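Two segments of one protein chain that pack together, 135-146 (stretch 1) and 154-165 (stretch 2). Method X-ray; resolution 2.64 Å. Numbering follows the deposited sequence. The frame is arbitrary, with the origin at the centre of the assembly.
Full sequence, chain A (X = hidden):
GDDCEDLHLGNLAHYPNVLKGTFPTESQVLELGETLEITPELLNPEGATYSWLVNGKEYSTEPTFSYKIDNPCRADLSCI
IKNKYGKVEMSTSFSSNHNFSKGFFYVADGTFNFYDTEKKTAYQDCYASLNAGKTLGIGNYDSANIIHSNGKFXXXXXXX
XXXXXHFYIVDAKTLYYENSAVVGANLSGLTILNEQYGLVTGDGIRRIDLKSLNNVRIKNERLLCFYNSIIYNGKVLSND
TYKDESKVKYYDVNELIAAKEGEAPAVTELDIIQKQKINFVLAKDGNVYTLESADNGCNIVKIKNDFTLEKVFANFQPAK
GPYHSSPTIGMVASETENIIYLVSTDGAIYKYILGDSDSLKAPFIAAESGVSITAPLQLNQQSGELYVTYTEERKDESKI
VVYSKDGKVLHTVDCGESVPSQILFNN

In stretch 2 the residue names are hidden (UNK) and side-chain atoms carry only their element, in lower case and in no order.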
ATOM      1  N   THR A 135       4.166 -12.815   2.977  1.00 50.42           N
ATOM      2  CA  THR A 135       4.992 -11.726   2.481  1.00 48.75           C
ATOM      3  C   THR A 135       4.496 -11.368   1.080  1.00 48.79           C
ATOM      4  O   THR A 135       3.810 -12.156   0.428  1.00 46.30           O
ATOM      5  CB  THR A 135       6.476 -12.106   2.533  1.00 56.65           C
ATOM      6  OG1 THR A 135       7.226 -11.013   2.020  1.00 64.98           O
ATOM      7  CG2 THR A 135       6.811 -13.366   1.732  1.00 52.59           C
ATOM      8  N   LEU A 136       4.802 -10.145   0.661  1.00 45.99           N
ATOM      9  CA  LEU A 136       4.453  -9.594  -0.652  1.00 44.43           C
ATOM     10  C   LEU A 136       5.643  -9.733  -1.629  1.00 49.73           C
ATOM     11  O   LEU A 136       5.503  -9.366  -2.799  1.00 49.74           O
ATOM     12  CB  LEU A 136       4.035  -8.120  -0.516  1.00 43.24           C
ATOM     13  CG  LEU A 136       2.801  -7.799   0.298  1.00 45.88           C
ATOM     14  CD1 LEU A 136       2.738  -6.332   0.630  1.00 44.97           C
ATOM     15  CD2 LEU A 136       1.563  -8.211  -0.419  1.00 49.71           C
ATOM     16  N   GLY A 137       6.776 -10.268  -1.126  1.00 46.75           N
ATOM     17  CA  GLY A 137       8.019 -10.538  -1.850  1.00 46.80           C
ATOM     18  C   GLY A 137       8.624  -9.364  -2.591  1.00 50.39           C
ATOM     19  O   GLY A 137       9.124  -9.523  -3.705  1.00 51.76           O
ATOM     20  N   ILE A 138       8.591  -8.182  -1.979  1.00 44.19           N
ATOM     21  CA  ILE A 138       9.132  -6.971  -2.584  1.00 41.99           C
ATOM     22  C   ILE A 138      10.570  -6.816  -2.118  1.00 49.61           C
ATOM     23  O   ILE A 138      10.832  -6.374  -0.988  1.00 52.66           O
ATOM     24  CB  ILE A 138       8.258  -5.739  -2.255  1.00 43.03           C
ATOM     25  CG1 ILE A 138       6.780  -5.997  -2.631  1.00 41.37           C
ATOM     26  CG2 ILE A 138       8.828  -4.487  -2.916  1.00 43.34           C
ATOM     27  CD1 ILE A 138       5.770  -5.032  -2.098  1.00 40.45           C
ATOM     28  N   GLY A 139      11.495  -7.226  -2.978  1.00 45.90           N
ATOM     29  CA  GLY A 139      12.924  -7.130  -2.710  1.00 46.69           C
ATOM     30  C   GLY A 139      13.409  -5.707  -2.844  1.00 53.57           C
ATOM     31  O   GLY A 139      12.643  -4.830  -3.253  1.00 53.16           O
ATOM     32  N   ASN A 140      14.693  -5.469  -2.538  1.00 53.57           N
ATOM     33  CA  ASN A 140      15.318  -4.140  -2.596  1.00 54.37           C
ATOM     34  C   ASN A 140      15.366  -3.575  -4.011  1.00 58.65           C
ATOM     35  O   ASN A 140      15.317  -2.355  -4.166  1.00 59.38           O
ATOM     36  CB  ASN A 140      16.747  -4.203  -2.045  1.00 57.35           C
ATOM     37  CG  ASN A 140      16.867  -4.630  -0.594  1.00 81.42           C
ATOM     38  OD1 ASN A 140      15.936  -4.517   0.229  1.00 63.56           O
ATOM     39  ND2 ASN A 140      18.061  -5.066  -0.236  1.00 81.43           N
ATOM     40  N   TYR A 141      15.478  -4.442  -5.029  1.00 55.19           N
ATOM     41  CA  TYR A 141      15.589  -4.020  -6.423  1.00 56.31           C
ATOM     42  C   TYR A 141      14.231  -4.204  -7.167  1.00 57.34           C
ATOM     43  O   TYR A 141      14.160  -4.047  -8.400  1.00 57.24           O
ATOM     44  CB  TYR A 141      16.729  -4.809  -7.113  1.00 60.02           C
ATOM     45  CG  TYR A 141      18.082  -4.554  -6.470  1.00 66.12           C
ATOM     46  CD1 TYR A 141      18.879  -3.484  -6.874  1.00 69.85           C
ATOM     47  CD2 TYR A 141      18.559  -5.370  -5.443  1.00 67.76           C
ATOM     48  CE1 TYR A 141      20.109  -3.225  -6.267  1.00 73.49           C
ATOM     49  CE2 TYR A 141      19.783  -5.113  -4.819  1.00 69.91           C
ATOM     50  CZ  TYR A 141      20.554  -4.036  -5.233  1.00 83.25           C
ATOM     51  OH  TYR A 141      21.767  -3.769  -4.634  1.00 90.23           O
ATOM     52  N   ASP A 142      13.157  -4.481  -6.393  1.00 51.02           N
ATOM     53  CA  ASP A 142      11.770  -4.645  -6.849  1.00 48.40           C
ATOM     54  C   ASP A 142      10.939  -3.385  -6.583  1.00 49.86           C
ATOM     55  O   ASP A 142      11.200  -2.658  -5.621  1.00 51.61           O
ATOM     56  CB  ASP A 142      11.100  -5.838  -6.151  1.00 49.32           C
ATOM     57  CG  ASP A 142      11.673  -7.203  -6.454  1.00 54.74           C
ATOM     58  OD1 ASP A 142      12.443  -7.324  -7.451  1.00 53.55           O
ATOM     59  OD2 ASP A 142      11.280  -8.175  -5.757  1.00 59.66           O
ATOM     60  N   SER A 143       9.923  -3.147  -7.409  1.00 41.87           N
ATOM     61  CA  SER A 143       9.006  -2.027  -7.235  1.00 39.33           C
ATOM     62  C   SER A 143       7.621  -2.527  -6.789  1.00 45.88           C
ATOM     63  O   SER A 143       7.195  -3.632  -7.122  1.00 46.28           O
ATOM     64  CB  SER A 143       8.887  -1.212  -8.516  1.00 37.97           C
ATOM     65  OG  SER A 143       8.322  -1.955  -9.579  1.00 43.79           O
ATOM     66  N   ALA A 144       6.949  -1.708  -6.004  1.00 43.44           N
ATOM     67  CA  ALA A 144       5.602  -1.917  -5.501  1.00 42.15           C
ATOM     68  C   ALA A 144       4.719  -0.823  -6.048  1.00 45.63           C
ATOM     69  O   ALA A 144       4.915   0.352  -5.735  1.00 47.74           O
ATOM     70  CB  ALA A 144       5.590  -1.937  -3.984  1.00 42.85           C
ATOM     71  N   ASN A 145       3.796  -1.195  -6.914  1.00 39.89           N
ATOM     72  CA  ASN A 145       2.885  -0.271  -7.573  1.00 40.23           C
ATOM     73  C   ASN A 145       1.479  -0.656  -7.122  1.00 43.21           C
ATOM     74  O   ASN A 145       1.023  -1.761  -7.416  1.00 43.84           O
ATOM     75  CB  ASN A 145       3.114  -0.348  -9.108  1.00 47.05           C
ATOM     76  CG  ASN A 145       4.613  -0.331  -9.481  1.00 71.26           C
ATOM     77  OD1 ASN A 145       5.244   0.735  -9.534  1.00 69.21           O
ATOM     78  ND2 ASN A 145       5.240  -1.522  -9.663  1.00 45.08           N
ATOM     79  N   ILE A 146       0.859   0.191  -6.293  1.00 38.47           N
ATOM     80  CA  ILE A 146      -0.461  -0.075  -5.686  1.00 36.71           C
ATOM     81  C   ILE A 146      -1.489   0.978  -6.075  1.00 38.06           C
ATOM     82  O   ILE A 146      -1.213   2.184  -6.015  1.00 35.85           O
ATOM     83  CB  ILE A 146      -0.356  -0.134  -4.125  1.00 38.96           C
ATOM     84  CG1 ILE A 146       0.721  -1.143  -3.673  1.00 39.30           C
ATOM     85  CG2 ILE A 146      -1.721  -0.385  -3.466  1.00 36.96           C
ATOM     86  CD1 ILE A 146       1.002  -1.250  -2.250  1.00 39.14           C
ATOM     87  N   UNK A 154      -4.762  -2.958  -5.000  1.00 38.36           N
ATOM     88  CA  UNK A 154      -4.249  -3.770  -6.094  1.00 38.29           C
ATOM     89  C   UNK A 154      -2.781  -3.522  -6.194  1.00 39.81           C
ATOM     90  O   UNK A 154      -2.390  -2.395  -6.449  1.00 39.39           O
ATOM     91  c   UNK A 154      -7.352  -2.701  -7.209  1.00 41.71           C
ATOM     92  c   UNK A 154      -9.198  -4.230  -7.311  1.00 51.00           C
ATOM     93  c   UNK A 154      -8.316  -5.280  -7.466  1.00 39.98           C
ATOM     94  c   UNK A 154      -4.965  -3.475  -7.417  1.00 39.66           C
ATOM     95  c   UNK A 154      -6.447  -3.740  -7.360  1.00 40.05           C
ATOM     96  c   UNK A 154      -6.951  -5.029  -7.502  1.00 40.71           C
ATOM     97  c   UNK A 154      -8.721  -2.937  -7.181  1.00 43.13           C
ATOM     98  o   UNK A 154     -10.547  -4.457  -7.301  1.00 56.69           O
ATOM     99  N   UNK A 155      -1.968  -4.539  -5.903  1.00 35.47           N
ATOM    100  CA  UNK A 155      -0.512  -4.429  -5.916  1.00 33.87           C
ATOM    101  C   UNK A 155       0.067  -5.190  -7.110  1.00 38.58           C
ATOM    102  O   UNK A 155      -0.271  -6.353  -7.348  1.00 37.70           O
ATOM    103  c   UNK A 155       1.898  -6.092  -3.290  1.00 34.53           C
ATOM    104  c   UNK A 155       2.512  -4.174  -4.703  1.00 40.88           C
ATOM    105  c   UNK A 155       1.568  -5.369  -4.555  1.00 37.85           C
ATOM    106  c   UNK A 155       0.086  -4.947  -4.587  1.00 33.19           C
ATOM    107  N   UNK A 156       0.966  -4.509  -7.838  1.00 35.43           N
ATOM    108  CA  UNK A 156       1.771  -5.058  -8.916  1.00 34.83           C
ATOM    109  C   UNK A 156       3.217  -4.959  -8.497  1.00 38.55           C
ATOM    110  O   UNK A 156       3.692  -3.850  -8.229  1.00 39.58           O
ATOM    111  c   UNK A 156       2.296  -3.776 -12.559  1.00 42.07           C
ATOM    112  c   UNK A 156       1.515  -4.361 -10.275  1.00 34.44           C
ATOM    113  c   UNK A 156       2.224  -6.136 -11.895  1.00 37.51           C
ATOM    114  c   UNK A 156       2.463  -4.728 -11.417  1.00 37.94           C
ATOM    115  N   UNK A 157       3.917  -6.114  -8.434  1.00 32.84           N
ATOM    116  CA  UNK A 157       5.330  -6.171  -8.061  1.00 31.14           C
ATOM    117  C   UNK A 157       6.156  -6.204  -9.361  1.00 34.44           C
ATOM    118  O   UNK A 157       5.981  -7.081 -10.207  1.00 36.14           O
ATOM    119  c   UNK A 157       5.668  -7.357  -7.101  1.00 34.26           C
ATOM    120  c   UNK A 157       4.767  -7.360  -5.864  1.00 33.60           C
ATOM    121  c   UNK A 157       7.119  -7.303  -6.663  1.00 34.80           C
ATOM    122  N   UNK A 158       7.013  -5.214  -9.525  1.00 29.25           N
ATOM    123  CA  UNK A 158       7.926  -5.129 -10.654  1.00 28.99           C
ATOM    124  C   UNK A 158       9.184  -5.855 -10.244  1.00 33.17           C
ATOM    125  O   UNK A 158       9.972  -5.328  -9.455  1.00 30.86           O
ATOM    126  N   UNK A 159       9.310  -7.119 -10.679  1.00 31.39           N
ATOM    127  CA  UNK A 159      10.401  -7.993 -10.278  1.00 32.10           C
ATOM    128  C   UNK A 159      10.881  -8.801 -11.480  1.00 36.43           C
ATOM    129  O   UNK A 159      10.093  -9.087 -12.369  1.00 35.67           O
ATOM    130  c   UNK A 159       9.944  -8.898  -9.109  1.00 34.78           C
ATOM    131  c   UNK A 159       8.674  -9.650  -9.395  1.00 29.60           C
ATOM    132  o   UNK A 159      11.004  -9.787  -8.749  1.00 38.38           O
ATOM    133  N   UNK A 160      12.183  -9.155 -11.497  1.00 33.97           N
ATOM    134  CA  UNK A 160      12.788  -9.909 -12.602  1.00 34.77           C
ATOM    135  C   UNK A 160      12.420 -11.413 -12.513  1.00 38.46           C
ATOM    136  O   UNK A 160      12.593 -12.128 -13.493  1.00 36.66           O
ATOM    137  o   UNK A 160      14.863 -10.136 -11.399  1.00 56.27           O
ATOM    138  c   UNK A 160      14.298  -9.716 -12.626  1.00 38.25           C
ATOM    139  N   UNK A 161      11.827 -11.865 -11.379  1.00 37.30           N
ATOM    140  CA  UNK A 161      11.377 -13.252 -11.195  1.00 36.09           C
ATOM    141  C   UNK A 161      10.058 -13.475 -11.957  1.00 39.42           C
ATOM    142  O   UNK A 161       9.045 -12.805 -11.724  1.00 37.14           O
ATOM    143  c   UNK A 161      10.948 -15.096  -9.505  1.00 37.91           C
ATOM    144  o   UNK A 161      12.440 -13.259  -9.055  1.00 46.08           O
ATOM    145  c   UNK A 161      11.233 -13.608  -9.719  1.00 40.15           C
ATOM    146  N   UNK A 162      10.089 -14.475 -12.841  1.00 36.89           N
ATOM    147  CA  UNK A 162       8.993 -14.895 -13.696  1.00 35.11           C
ATOM    148  C   UNK A 162       7.964 -15.765 -12.974  1.00 40.25           C
ATOM    149  O   UNK A 162       6.783 -15.472 -13.051  1.00 42.66           O
ATOM    150  c   UNK A 162       9.563 -15.687 -14.863  1.00 37.23           C
ATOM    151  o   UNK A 162       8.571 -16.228 -15.717  1.00 38.75           O
ATOM    152  N   UNK A 163       8.395 -16.845 -12.317  1.00 37.17           N
ATOM    153  CA  UNK A 163       7.519 -17.841 -11.688  1.00 35.83           C
ATOM    154  C   UNK A 163       7.227 -17.496 -10.233  1.00 38.21           C
ATOM    155  O   UNK A 163       7.684 -18.146  -9.299  1.00 39.46           O
ATOM    156  c   UNK A 163       9.545 -19.373 -11.227  1.00 47.04           C
ATOM    157  c   UNK A 163       8.156 -19.238 -11.786  1.00 34.16           C
ATOM    158  o   UNK A 163      10.356 -18.426 -11.221  1.00 39.37           O
ATOM    159  n   UNK A 163       9.847 -20.585 -10.788  1.00 37.91           N
ATOM    160  N   UNK A 164       6.426 -16.476 -10.060  1.00 32.86           N
ATOM    161  CA  UNK A 164       5.957 -15.976  -8.779  1.00 31.52           C
ATOM    162  C   UNK A 164       4.732 -15.120  -9.001  1.00 38.86           C
ATOM    163  O   UNK A 164       4.463 -14.741 -10.132  1.00 40.87           O
ATOM    164  n   UNK A 164       7.139 -12.454  -6.944  1.00 26.32           N
ATOM    165  n   UNK A 164       6.344 -11.166  -5.216  1.00 36.35           N
ATOM    166  c   UNK A 164       7.362 -11.618  -5.945  1.00 50.85           C
ATOM    167  c   UNK A 164       7.036 -15.193  -8.032  1.00 26.29           C
ATOM    168  n   UNK A 164       8.605 -11.240  -5.648  1.00 37.12           N
ATOM    169  c   UNK A 164       7.566 -13.984  -8.786  1.00 28.21           C
ATOM    170  c   UNK A 164       8.161 -12.995  -7.820  1.00 28.43           C
ATOM    171  N   UNK A 165       3.985 -14.830  -7.947  1.00 36.06           N
ATOM    172  CA  UNK A 165       2.835 -13.952  -8.025  1.00 35.68           C
ATOM    173  C   UNK A 165       3.327 -12.512  -8.176  1.00 38.99           C
ATOM    174  O   UNK A 165       4.236 -12.079  -7.450  1.00 37.00           O
ATOM    175  o   UNK A 165       0.667 -15.818  -5.658  1.00 43.08           O
ATOM    176  o   UNK A 165       1.078 -16.126  -7.789  1.00 41.68           O
ATOM    177  c   UNK A 165       1.922 -14.125  -6.780  1.00 37.07           C
ATOM    178  c   UNK A 165       1.175 -15.460  -6.735  1.00 41.49           C
TER

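Position 154 has one carbon leading to a ring of six carbons that bears one oxygen. The ring leads away from stretch 1, and its oxygen is hydrogen-bonded elsewhere in the structure. This is Tyr154. Its backbone O lies 3.1 Å from Ile146 CA, a CA-H...O contact.

Position 155 has four carbons, forked at the second. They lie among Leu136, Ile138, Ala144 and Ile146. The chain is Leu155. Its CD2 is 3.6 Å from Leu136 CD2, and its CD1 is 3.7 Å from Ile146 CG1 and 3.9 Å from Ala144 CB.

Position 156 also has four carbons forked at the second, but on the other face of the sheet, with Asn145. It is Leu156. Its N donates to Asn145 O (2.8 Å). Its O accepts from Asn145 N (3.0 Å) and also from Asn145 ND2 (3.1 Å).

Position 157 has three carbons, one carrying the other two. A fork at the first carbon with no oxygen means Val157. Its CG2 is 4.0 Å from Ile138 CG1.

Position 158 has no side-chain atoms, so it is Gly158. A CB here would lie 2.3 Å from Ser143 OG, a clash. Gly158 N donates to Ser143 O (2.9 Å), and Ser143 N donates to Gly158 O (3.0 Å).

Position 159 has one carbon carrying one oxygen and one carbon. The oxygen meets the carboxylate of Asp142. This is Thr159, whose OG1 donates to Asp142 OD1 (3.1 Å).

Position 160 has one carbon, then one oxygen, and barely reaches stretch 1: Ser160.

Position 161 has one carbon carrying an oxygen and a carbon, without contact: Thr161.

Position 162 has one carbon and one oxygen, out of reach: Ser162.

Position 163 has two carbons, the second carrying an oxygen and a nitrogen. It is also out of reach. The deposited elements make it Asn163.

Position 164 has three carbons, a nitrogen, then a carbon carrying two more nitrogens. The end reaches the backbone oxygens of Leu136 and Gly137. This is Arg164. NH1 donates to Gly137 O (2.6 Å) and NH2 to Leu136 O (3.1 Å).

Position 165 has two carbons, the second carrying two oxygens, and does not touch stretch 1: Asp165.

The contact is an antiparallel strand pair. Paired backbone bonds at Ser143 and Asn145 set the register. Leu155 and Val157 pack one face against apolar side chains of stretch 1. Beyond the strands, Thr159 holds Asp142, while Arg164 ties down the loop at Leu136 and Gly137.

Stretch 2 154-165: YLLVGTSTSNRD
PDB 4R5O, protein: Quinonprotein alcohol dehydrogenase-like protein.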